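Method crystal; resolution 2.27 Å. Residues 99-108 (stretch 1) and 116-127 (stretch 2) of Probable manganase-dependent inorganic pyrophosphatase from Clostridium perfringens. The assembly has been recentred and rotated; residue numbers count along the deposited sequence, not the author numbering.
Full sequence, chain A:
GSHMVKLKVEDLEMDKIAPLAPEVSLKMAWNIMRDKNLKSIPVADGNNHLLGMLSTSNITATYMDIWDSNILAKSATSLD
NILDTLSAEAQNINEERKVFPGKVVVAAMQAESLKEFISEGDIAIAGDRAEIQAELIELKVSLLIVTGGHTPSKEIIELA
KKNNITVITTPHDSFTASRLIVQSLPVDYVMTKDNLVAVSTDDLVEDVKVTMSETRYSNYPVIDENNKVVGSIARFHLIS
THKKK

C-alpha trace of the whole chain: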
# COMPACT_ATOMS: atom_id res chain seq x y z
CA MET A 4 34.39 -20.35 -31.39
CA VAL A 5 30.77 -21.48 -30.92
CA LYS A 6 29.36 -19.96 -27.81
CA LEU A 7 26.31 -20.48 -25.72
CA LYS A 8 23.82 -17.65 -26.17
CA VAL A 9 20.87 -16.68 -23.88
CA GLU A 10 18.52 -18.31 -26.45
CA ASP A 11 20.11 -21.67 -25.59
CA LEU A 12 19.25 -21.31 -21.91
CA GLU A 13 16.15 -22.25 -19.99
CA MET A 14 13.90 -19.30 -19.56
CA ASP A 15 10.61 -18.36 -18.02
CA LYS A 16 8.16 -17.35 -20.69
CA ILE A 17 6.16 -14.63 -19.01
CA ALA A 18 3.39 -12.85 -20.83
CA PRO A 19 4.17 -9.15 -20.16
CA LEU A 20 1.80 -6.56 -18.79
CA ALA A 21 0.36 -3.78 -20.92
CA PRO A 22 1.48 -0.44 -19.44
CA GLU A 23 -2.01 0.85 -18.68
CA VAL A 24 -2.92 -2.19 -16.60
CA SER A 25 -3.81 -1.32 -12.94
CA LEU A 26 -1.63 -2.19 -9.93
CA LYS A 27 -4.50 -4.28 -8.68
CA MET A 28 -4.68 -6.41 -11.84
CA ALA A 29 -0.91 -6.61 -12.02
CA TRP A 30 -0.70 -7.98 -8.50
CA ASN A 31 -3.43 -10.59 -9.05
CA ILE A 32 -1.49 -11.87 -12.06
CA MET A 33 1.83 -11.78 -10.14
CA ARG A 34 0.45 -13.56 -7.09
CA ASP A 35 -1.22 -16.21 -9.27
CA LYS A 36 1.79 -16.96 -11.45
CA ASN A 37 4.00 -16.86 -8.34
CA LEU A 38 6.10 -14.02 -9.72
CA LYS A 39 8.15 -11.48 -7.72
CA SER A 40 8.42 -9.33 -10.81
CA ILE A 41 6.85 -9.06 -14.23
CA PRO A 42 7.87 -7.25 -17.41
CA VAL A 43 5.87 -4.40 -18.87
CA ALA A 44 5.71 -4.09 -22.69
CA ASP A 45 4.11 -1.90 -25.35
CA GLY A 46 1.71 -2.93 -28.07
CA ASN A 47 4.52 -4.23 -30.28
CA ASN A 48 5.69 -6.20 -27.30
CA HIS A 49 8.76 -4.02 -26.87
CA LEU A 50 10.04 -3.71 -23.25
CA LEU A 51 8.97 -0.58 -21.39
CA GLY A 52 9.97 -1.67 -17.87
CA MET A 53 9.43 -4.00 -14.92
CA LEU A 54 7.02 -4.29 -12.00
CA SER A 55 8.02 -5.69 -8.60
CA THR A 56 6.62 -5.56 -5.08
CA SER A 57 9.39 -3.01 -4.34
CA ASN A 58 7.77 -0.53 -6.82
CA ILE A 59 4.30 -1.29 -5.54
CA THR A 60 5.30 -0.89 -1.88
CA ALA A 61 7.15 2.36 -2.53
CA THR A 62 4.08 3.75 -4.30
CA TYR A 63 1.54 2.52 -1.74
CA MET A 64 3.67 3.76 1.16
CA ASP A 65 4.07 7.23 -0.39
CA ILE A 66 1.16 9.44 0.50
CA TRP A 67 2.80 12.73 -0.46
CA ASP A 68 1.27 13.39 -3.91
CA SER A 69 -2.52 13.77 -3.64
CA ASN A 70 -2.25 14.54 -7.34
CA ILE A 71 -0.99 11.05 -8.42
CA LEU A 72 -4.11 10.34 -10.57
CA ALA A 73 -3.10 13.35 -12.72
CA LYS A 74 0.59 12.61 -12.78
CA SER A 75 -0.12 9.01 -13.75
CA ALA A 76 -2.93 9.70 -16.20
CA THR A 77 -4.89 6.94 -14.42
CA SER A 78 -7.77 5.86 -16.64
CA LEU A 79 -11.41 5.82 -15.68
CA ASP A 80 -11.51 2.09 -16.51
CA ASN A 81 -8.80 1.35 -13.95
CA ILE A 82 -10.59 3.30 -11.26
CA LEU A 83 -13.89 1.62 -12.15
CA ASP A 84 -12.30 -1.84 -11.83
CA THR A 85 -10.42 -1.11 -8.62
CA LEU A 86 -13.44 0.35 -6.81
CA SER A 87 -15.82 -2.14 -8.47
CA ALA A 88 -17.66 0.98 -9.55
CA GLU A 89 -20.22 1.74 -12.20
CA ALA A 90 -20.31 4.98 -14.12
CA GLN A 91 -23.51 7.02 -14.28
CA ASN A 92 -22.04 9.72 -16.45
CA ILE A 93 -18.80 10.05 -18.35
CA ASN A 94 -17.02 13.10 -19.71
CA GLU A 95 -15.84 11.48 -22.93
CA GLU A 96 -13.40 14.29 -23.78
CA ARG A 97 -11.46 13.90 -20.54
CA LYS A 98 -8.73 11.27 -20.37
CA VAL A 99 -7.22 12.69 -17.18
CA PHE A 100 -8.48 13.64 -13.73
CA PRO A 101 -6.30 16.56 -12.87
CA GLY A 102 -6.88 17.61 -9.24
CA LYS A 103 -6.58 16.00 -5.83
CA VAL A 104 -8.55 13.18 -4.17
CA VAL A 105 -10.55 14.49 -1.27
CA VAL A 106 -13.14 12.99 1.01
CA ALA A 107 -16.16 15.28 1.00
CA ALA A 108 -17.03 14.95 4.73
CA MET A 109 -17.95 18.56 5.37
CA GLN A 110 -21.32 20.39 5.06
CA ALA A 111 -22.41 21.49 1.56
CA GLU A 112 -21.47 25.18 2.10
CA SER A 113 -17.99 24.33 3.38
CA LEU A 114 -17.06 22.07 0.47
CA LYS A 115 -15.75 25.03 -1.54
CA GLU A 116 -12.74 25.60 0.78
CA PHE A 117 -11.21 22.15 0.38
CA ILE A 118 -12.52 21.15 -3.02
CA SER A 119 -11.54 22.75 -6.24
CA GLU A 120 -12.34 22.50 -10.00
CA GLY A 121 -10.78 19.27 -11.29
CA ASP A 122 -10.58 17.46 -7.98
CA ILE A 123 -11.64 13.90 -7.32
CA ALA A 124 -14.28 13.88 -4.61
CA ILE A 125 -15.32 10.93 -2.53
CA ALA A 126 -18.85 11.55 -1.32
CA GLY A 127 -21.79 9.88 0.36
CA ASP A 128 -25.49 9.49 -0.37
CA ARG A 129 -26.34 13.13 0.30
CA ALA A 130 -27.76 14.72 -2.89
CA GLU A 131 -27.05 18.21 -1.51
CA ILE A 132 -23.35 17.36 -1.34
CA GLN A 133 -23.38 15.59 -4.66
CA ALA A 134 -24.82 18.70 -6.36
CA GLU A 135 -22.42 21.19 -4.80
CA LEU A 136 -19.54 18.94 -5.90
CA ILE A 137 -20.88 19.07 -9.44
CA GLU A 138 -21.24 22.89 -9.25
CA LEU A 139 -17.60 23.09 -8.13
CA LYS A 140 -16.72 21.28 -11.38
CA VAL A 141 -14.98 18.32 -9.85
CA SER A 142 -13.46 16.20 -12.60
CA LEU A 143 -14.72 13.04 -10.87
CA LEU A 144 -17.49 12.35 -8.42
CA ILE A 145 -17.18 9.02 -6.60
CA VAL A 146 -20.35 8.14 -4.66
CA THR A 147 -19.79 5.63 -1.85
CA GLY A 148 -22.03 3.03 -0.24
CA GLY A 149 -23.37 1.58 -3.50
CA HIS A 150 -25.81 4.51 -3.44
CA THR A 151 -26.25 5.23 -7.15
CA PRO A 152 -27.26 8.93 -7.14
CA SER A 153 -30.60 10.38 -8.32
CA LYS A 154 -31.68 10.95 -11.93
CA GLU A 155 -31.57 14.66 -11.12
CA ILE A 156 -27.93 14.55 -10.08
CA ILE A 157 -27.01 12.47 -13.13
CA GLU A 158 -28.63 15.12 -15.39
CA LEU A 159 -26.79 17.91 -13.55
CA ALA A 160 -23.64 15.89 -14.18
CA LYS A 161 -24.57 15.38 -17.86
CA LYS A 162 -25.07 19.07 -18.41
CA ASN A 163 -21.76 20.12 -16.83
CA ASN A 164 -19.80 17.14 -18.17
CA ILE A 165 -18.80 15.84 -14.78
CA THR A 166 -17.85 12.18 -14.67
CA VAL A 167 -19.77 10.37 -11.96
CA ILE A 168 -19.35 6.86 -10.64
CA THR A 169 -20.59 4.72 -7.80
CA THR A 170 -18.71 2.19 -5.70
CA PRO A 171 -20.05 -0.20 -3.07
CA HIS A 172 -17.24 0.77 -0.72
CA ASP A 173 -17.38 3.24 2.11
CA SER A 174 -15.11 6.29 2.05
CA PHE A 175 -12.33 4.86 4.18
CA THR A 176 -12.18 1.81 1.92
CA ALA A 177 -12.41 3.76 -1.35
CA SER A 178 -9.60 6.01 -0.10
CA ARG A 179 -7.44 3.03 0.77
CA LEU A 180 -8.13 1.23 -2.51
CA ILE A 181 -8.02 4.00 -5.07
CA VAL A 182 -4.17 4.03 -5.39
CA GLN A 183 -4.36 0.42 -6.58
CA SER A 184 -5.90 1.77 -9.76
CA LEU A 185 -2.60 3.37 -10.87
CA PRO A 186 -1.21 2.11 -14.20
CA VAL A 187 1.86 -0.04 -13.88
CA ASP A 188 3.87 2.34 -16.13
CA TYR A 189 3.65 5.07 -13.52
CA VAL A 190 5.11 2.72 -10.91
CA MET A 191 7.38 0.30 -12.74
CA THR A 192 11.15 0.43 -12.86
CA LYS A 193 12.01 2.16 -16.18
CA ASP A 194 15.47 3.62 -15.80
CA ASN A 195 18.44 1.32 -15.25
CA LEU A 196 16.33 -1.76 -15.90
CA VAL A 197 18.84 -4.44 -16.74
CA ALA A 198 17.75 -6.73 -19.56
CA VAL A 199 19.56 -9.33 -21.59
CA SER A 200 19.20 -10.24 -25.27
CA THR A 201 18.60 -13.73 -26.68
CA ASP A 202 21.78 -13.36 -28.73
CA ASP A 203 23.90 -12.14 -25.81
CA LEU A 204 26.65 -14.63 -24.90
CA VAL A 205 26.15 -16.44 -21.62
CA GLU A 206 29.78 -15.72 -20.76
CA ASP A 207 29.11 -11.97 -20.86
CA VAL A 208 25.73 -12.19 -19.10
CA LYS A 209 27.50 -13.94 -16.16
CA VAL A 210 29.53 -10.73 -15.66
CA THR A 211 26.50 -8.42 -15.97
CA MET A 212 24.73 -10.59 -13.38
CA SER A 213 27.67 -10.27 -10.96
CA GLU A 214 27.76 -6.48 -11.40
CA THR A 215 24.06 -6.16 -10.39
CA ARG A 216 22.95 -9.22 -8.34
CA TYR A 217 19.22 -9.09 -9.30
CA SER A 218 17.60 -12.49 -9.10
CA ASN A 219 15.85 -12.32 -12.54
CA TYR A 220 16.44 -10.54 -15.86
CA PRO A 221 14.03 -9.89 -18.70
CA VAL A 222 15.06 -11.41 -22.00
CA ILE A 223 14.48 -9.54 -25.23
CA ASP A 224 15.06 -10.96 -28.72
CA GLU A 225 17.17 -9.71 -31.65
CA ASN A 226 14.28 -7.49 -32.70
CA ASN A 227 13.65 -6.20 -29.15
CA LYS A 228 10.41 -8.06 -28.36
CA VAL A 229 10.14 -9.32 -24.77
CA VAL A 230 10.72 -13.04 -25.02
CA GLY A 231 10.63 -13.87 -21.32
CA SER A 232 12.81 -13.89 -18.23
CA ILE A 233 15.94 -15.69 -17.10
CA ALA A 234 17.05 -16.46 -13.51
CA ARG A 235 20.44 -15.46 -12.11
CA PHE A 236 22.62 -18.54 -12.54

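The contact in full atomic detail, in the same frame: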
# COMPACT_ATOMS: atom_id res chain seq x y z
N VAL A 99 -7.99 12.51 -18.40
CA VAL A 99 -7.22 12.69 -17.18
C VAL A 99 -7.98 13.48 -16.13
O VAL A 99 -8.64 14.46 -16.45
CB VAL A 99 -5.86 13.38 -17.48
CG1 VAL A 99 -5.10 13.63 -16.20
CG2 VAL A 99 -5.04 12.48 -18.41
N PHE A 100 -7.86 13.01 -14.89
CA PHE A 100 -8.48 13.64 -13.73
C PHE A 100 -7.43 14.46 -13.00
O PHE A 100 -6.53 13.92 -12.39
CB PHE A 100 -9.09 12.56 -12.82
CG PHE A 100 -10.09 11.71 -13.54
CD1 PHE A 100 -11.35 12.19 -13.81
CD2 PHE A 100 -9.73 10.45 -14.03
CE1 PHE A 100 -12.27 11.44 -14.56
CE2 PHE A 100 -10.63 9.68 -14.76
CZ PHE A 100 -11.91 10.17 -15.03
N PRO A 101 -7.52 15.79 -13.10
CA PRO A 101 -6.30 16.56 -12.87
C PRO A 101 -6.04 17.07 -11.45
O PRO A 101 -4.92 17.50 -11.14
CB PRO A 101 -6.48 17.75 -13.81
CG PRO A 101 -7.95 18.00 -13.78
CD PRO A 101 -8.59 16.61 -13.69
N GLY A 102 -7.05 17.04 -10.59
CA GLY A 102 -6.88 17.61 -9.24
C GLY A 102 -6.43 16.62 -8.19
O GLY A 102 -5.72 15.66 -8.46
N LYS A 103 -6.90 16.85 -6.98
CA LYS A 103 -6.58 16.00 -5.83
C LYS A 103 -7.79 15.18 -5.40
O LYS A 103 -8.93 15.61 -5.59
CB LYS A 103 -6.11 16.86 -4.66
CG LYS A 103 -7.14 17.91 -4.12
CD LYS A 103 -6.62 18.61 -2.82
CE LYS A 103 -7.49 19.84 -2.37
NZ LYS A 103 -7.94 20.71 -3.51
N VAL A 104 -7.52 14.00 -4.82
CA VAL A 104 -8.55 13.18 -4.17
C VAL A 104 -8.84 13.74 -2.79
O VAL A 104 -7.95 14.06 -2.06
CB VAL A 104 -8.18 11.70 -4.02
CG1 VAL A 104 -9.42 10.90 -3.53
CG2 VAL A 104 -7.66 11.13 -5.32
N VAL A 105 -10.11 13.88 -2.48
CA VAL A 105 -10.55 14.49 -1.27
C VAL A 105 -11.83 13.83 -0.84
O VAL A 105 -12.75 13.60 -1.65
CB VAL A 105 -10.83 16.00 -1.45
CG1 VAL A 105 -11.51 16.57 -0.19
CG2 VAL A 105 -9.54 16.77 -1.68
N VAL A 106 -11.90 13.49 0.43
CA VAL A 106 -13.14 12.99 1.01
C VAL A 106 -14.00 14.20 1.32
O VAL A 106 -13.58 15.12 2.05
CB VAL A 106 -12.90 12.16 2.27
CG1 VAL A 106 -14.23 11.78 2.95
CG2 VAL A 106 -12.06 10.93 1.93
N ALA A 107 -15.20 14.21 0.76
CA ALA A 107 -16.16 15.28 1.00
C ALA A 107 -16.98 14.94 2.25
O ALA A 107 -18.08 14.41 2.13
CB ALA A 107 -17.07 15.46 -0.18
N ALA A 108 -16.41 15.24 3.41
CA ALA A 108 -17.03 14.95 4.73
C ALA A 108 -17.82 16.14 5.28
O ALA A 108 -18.73 15.99 6.09
CB ALA A 108 -15.94 14.53 5.76
N GLU A 116 -14.07 25.20 0.22
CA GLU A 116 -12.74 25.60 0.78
C GLU A 116 -11.68 24.51 0.72
O GLU A 116 -10.49 24.77 0.86
CB GLU A 116 -12.87 26.11 2.21
CG GLU A 116 -13.59 25.20 3.17
CD GLU A 116 -13.98 25.93 4.44
OE1 GLU A 116 -15.20 26.18 4.65
OE2 GLU A 116 -13.04 26.28 5.21
N PHE A 117 -12.13 23.28 0.51
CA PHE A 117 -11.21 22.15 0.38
C PHE A 117 -11.21 21.56 -1.03
O PHE A 117 -10.27 20.88 -1.45
CB PHE A 117 -11.59 21.05 1.39
CG PHE A 117 -11.50 21.49 2.84
CD1 PHE A 117 -10.27 21.73 3.44
CD2 PHE A 117 -12.64 21.65 3.60
CE1 PHE A 117 -10.18 22.14 4.78
CE2 PHE A 117 -12.56 22.05 4.94
CZ PHE A 117 -11.33 22.30 5.52
N ILE A 118 -12.27 21.82 -1.76
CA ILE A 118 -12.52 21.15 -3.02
C ILE A 118 -12.59 22.16 -4.14
O ILE A 118 -13.23 23.18 -4.05
CB ILE A 118 -13.79 20.27 -2.94
CG1 ILE A 118 -13.59 19.17 -1.89
CG2 ILE A 118 -14.13 19.67 -4.32
CD1 ILE A 118 -14.82 18.33 -1.59
N SER A 119 -11.93 21.80 -5.22
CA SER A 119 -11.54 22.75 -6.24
C SER A 119 -11.78 22.13 -7.64
O SER A 119 -11.64 20.90 -7.83
CB SER A 119 -10.05 23.03 -6.02
OG SER A 119 -9.66 24.26 -6.56
N GLU A 120 -12.14 22.97 -8.60
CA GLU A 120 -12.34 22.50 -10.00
C GLU A 120 -11.26 21.49 -10.39
O GLU A 120 -10.07 21.77 -10.31
CB GLU A 120 -12.41 23.68 -11.01
CG GLU A 120 -12.27 23.24 -12.52
CD GLU A 120 -12.89 24.22 -13.52
OE1 GLU A 120 -13.38 25.29 -13.13
OE2 GLU A 120 -12.90 23.90 -14.73
N GLY A 121 -11.69 20.31 -10.81
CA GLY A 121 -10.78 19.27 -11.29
C GLY A 121 -10.46 18.19 -10.28
O GLY A 121 -9.86 17.13 -10.62
N ASP A 122 -10.85 18.43 -9.05
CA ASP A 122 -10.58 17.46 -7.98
C ASP A 122 -11.36 16.17 -8.18
O ASP A 122 -12.31 16.09 -8.98
CB ASP A 122 -10.83 18.07 -6.59
CG ASP A 122 -9.70 19.00 -6.15
OD1 ASP A 122 -8.60 19.00 -6.77
OD2 ASP A 122 -9.92 19.75 -5.20
N ILE A 123 -10.92 15.15 -7.46
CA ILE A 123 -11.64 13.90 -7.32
C ILE A 123 -12.23 13.84 -5.92
O ILE A 123 -11.50 13.81 -4.91
CB ILE A 123 -10.72 12.70 -7.55
CG1 ILE A 123 -10.09 12.79 -8.96
CG2 ILE A 123 -11.47 11.40 -7.44
CD1 ILE A 123 -8.88 13.63 -9.03
N ALA A 124 -13.55 13.82 -5.87
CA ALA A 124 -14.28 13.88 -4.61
C ALA A 124 -14.95 12.58 -4.25
O ALA A 124 -15.71 12.03 -5.02
CB ALA A 124 -15.32 14.99 -4.64
N ILE A 125 -14.65 12.10 -3.06
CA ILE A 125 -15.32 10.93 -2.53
C ILE A 125 -16.42 11.41 -1.62
O ILE A 125 -16.17 12.13 -0.67
CB ILE A 125 -14.35 10.05 -1.75
CG1 ILE A 125 -13.29 9.48 -2.70
CG2 ILE A 125 -15.12 8.96 -1.06
CD1 ILE A 125 -12.09 8.94 -1.98
N ALA A 126 -17.64 11.02 -1.94
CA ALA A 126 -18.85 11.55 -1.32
C ALA A 126 -19.84 10.47 -0.99
O ALA A 126 -19.86 9.41 -1.60
CB ALA A 126 -19.53 12.55 -2.27
N GLY A 127 -20.70 10.78 -0.02
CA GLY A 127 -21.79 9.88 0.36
C GLY A 127 -23.07 10.07 -0.42
O GLY A 127 -23.08 10.64 -1.51

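The most unusual feature of this contact is the way Asp122 ties a beta turn to the neighbouring stretch through both carboxylate oxygens. Its OD1 accepts a hydrogen bond from the backbone of Lys103 (Lys103 N to Asp122 OD1, 2.7 Å, with an N-H...O angle of 174°), while its OD2 forms a salt bridge with the same residue's side chain (Lys103 NZ to Asp122 OD2, 2.8 Å). One lysine is thus held at both its amide and its ammonium group. OD2 also accepts a hydrogen bond from within its own stretch (Ser119 N to Asp122 OD2, 2.9 Å), which braces the type II turn from Ser119 to Asp122; the turn is closed by Asp122 N to Ser119 O at 2.9 Å. The CA-to-CB bond of Lys103 points away overall, yet the extended chain, with chi1 p and chi2 and chi3 t, brings its end back to the other stretch. There NZ makes a further, weak hydrogen bond, Lys103 NZ to Phe117 O at 3.1 Å.

Two glycines make the close approach at the turn possible. At Gly121 the phi/psi of 100/-11 would jam a CB against the preceding carbonyl oxygen, so the backbone itself calls for glycine. At Gly102 an ideally placed CB would lie 2.2 Å from Asp122 OD1, an outright clash; without it, Gly102 CA sits 3.3 Å from Asp122 OD1. The same closeness allows Gly102 N to donate to Gly121 O at 2.8 Å, although the angle of 135° is well short of linear. Pro101 packs beside this bond, its CD 3.4 Å from Gly121 O.

Beyond the turn the backbones run as parallel strands, their axes 23° apart in direction and 4.7 Å apart at closest approach. Val104 pairs with Ile123, Val105 with Ala124 and Val106 with Ile125, at CA-CA distances of 4.5, 5.0 and 4.6 Å. The hydrogen bonds alternate in direction, as parallel pairing requires: Ile123 N to Lys103 O (2.8 Å), Val105 N to Ile123 O (2.8 Å), Ile125 N to Val105 O (2.8 Å) and Ala107 N to Ile125 O (2.7 Å). Three CA-H...O contacts supplement this ladder; the shortest joins Val104 CA to Ile123 O at 3.1 Å.

Side chains sort by sheet face. Val104, Val106, Ile123 and Ile125 share one face, where Val104 CG1 meets Ile125 CD1 at 3.7 Å and Val104 CG2 lies 4.1 Å from Ile123 CB. Phe100 adds a contact ahead of the strand, its CB 3.9 Å from Ile123 CD1, although the end of its side chain leads away. Val105 and Ala124 occupy the other face. There Val105 CG1 packs against Ile118 CG1 at 3.7 Å, and Ile118 CD1 reaches Ala107 CB at 3.9 Å. These aliphatic contacts exclude water and complement the backbone ladder. In all, 751 Å² is buried between the stretches, counting both sides.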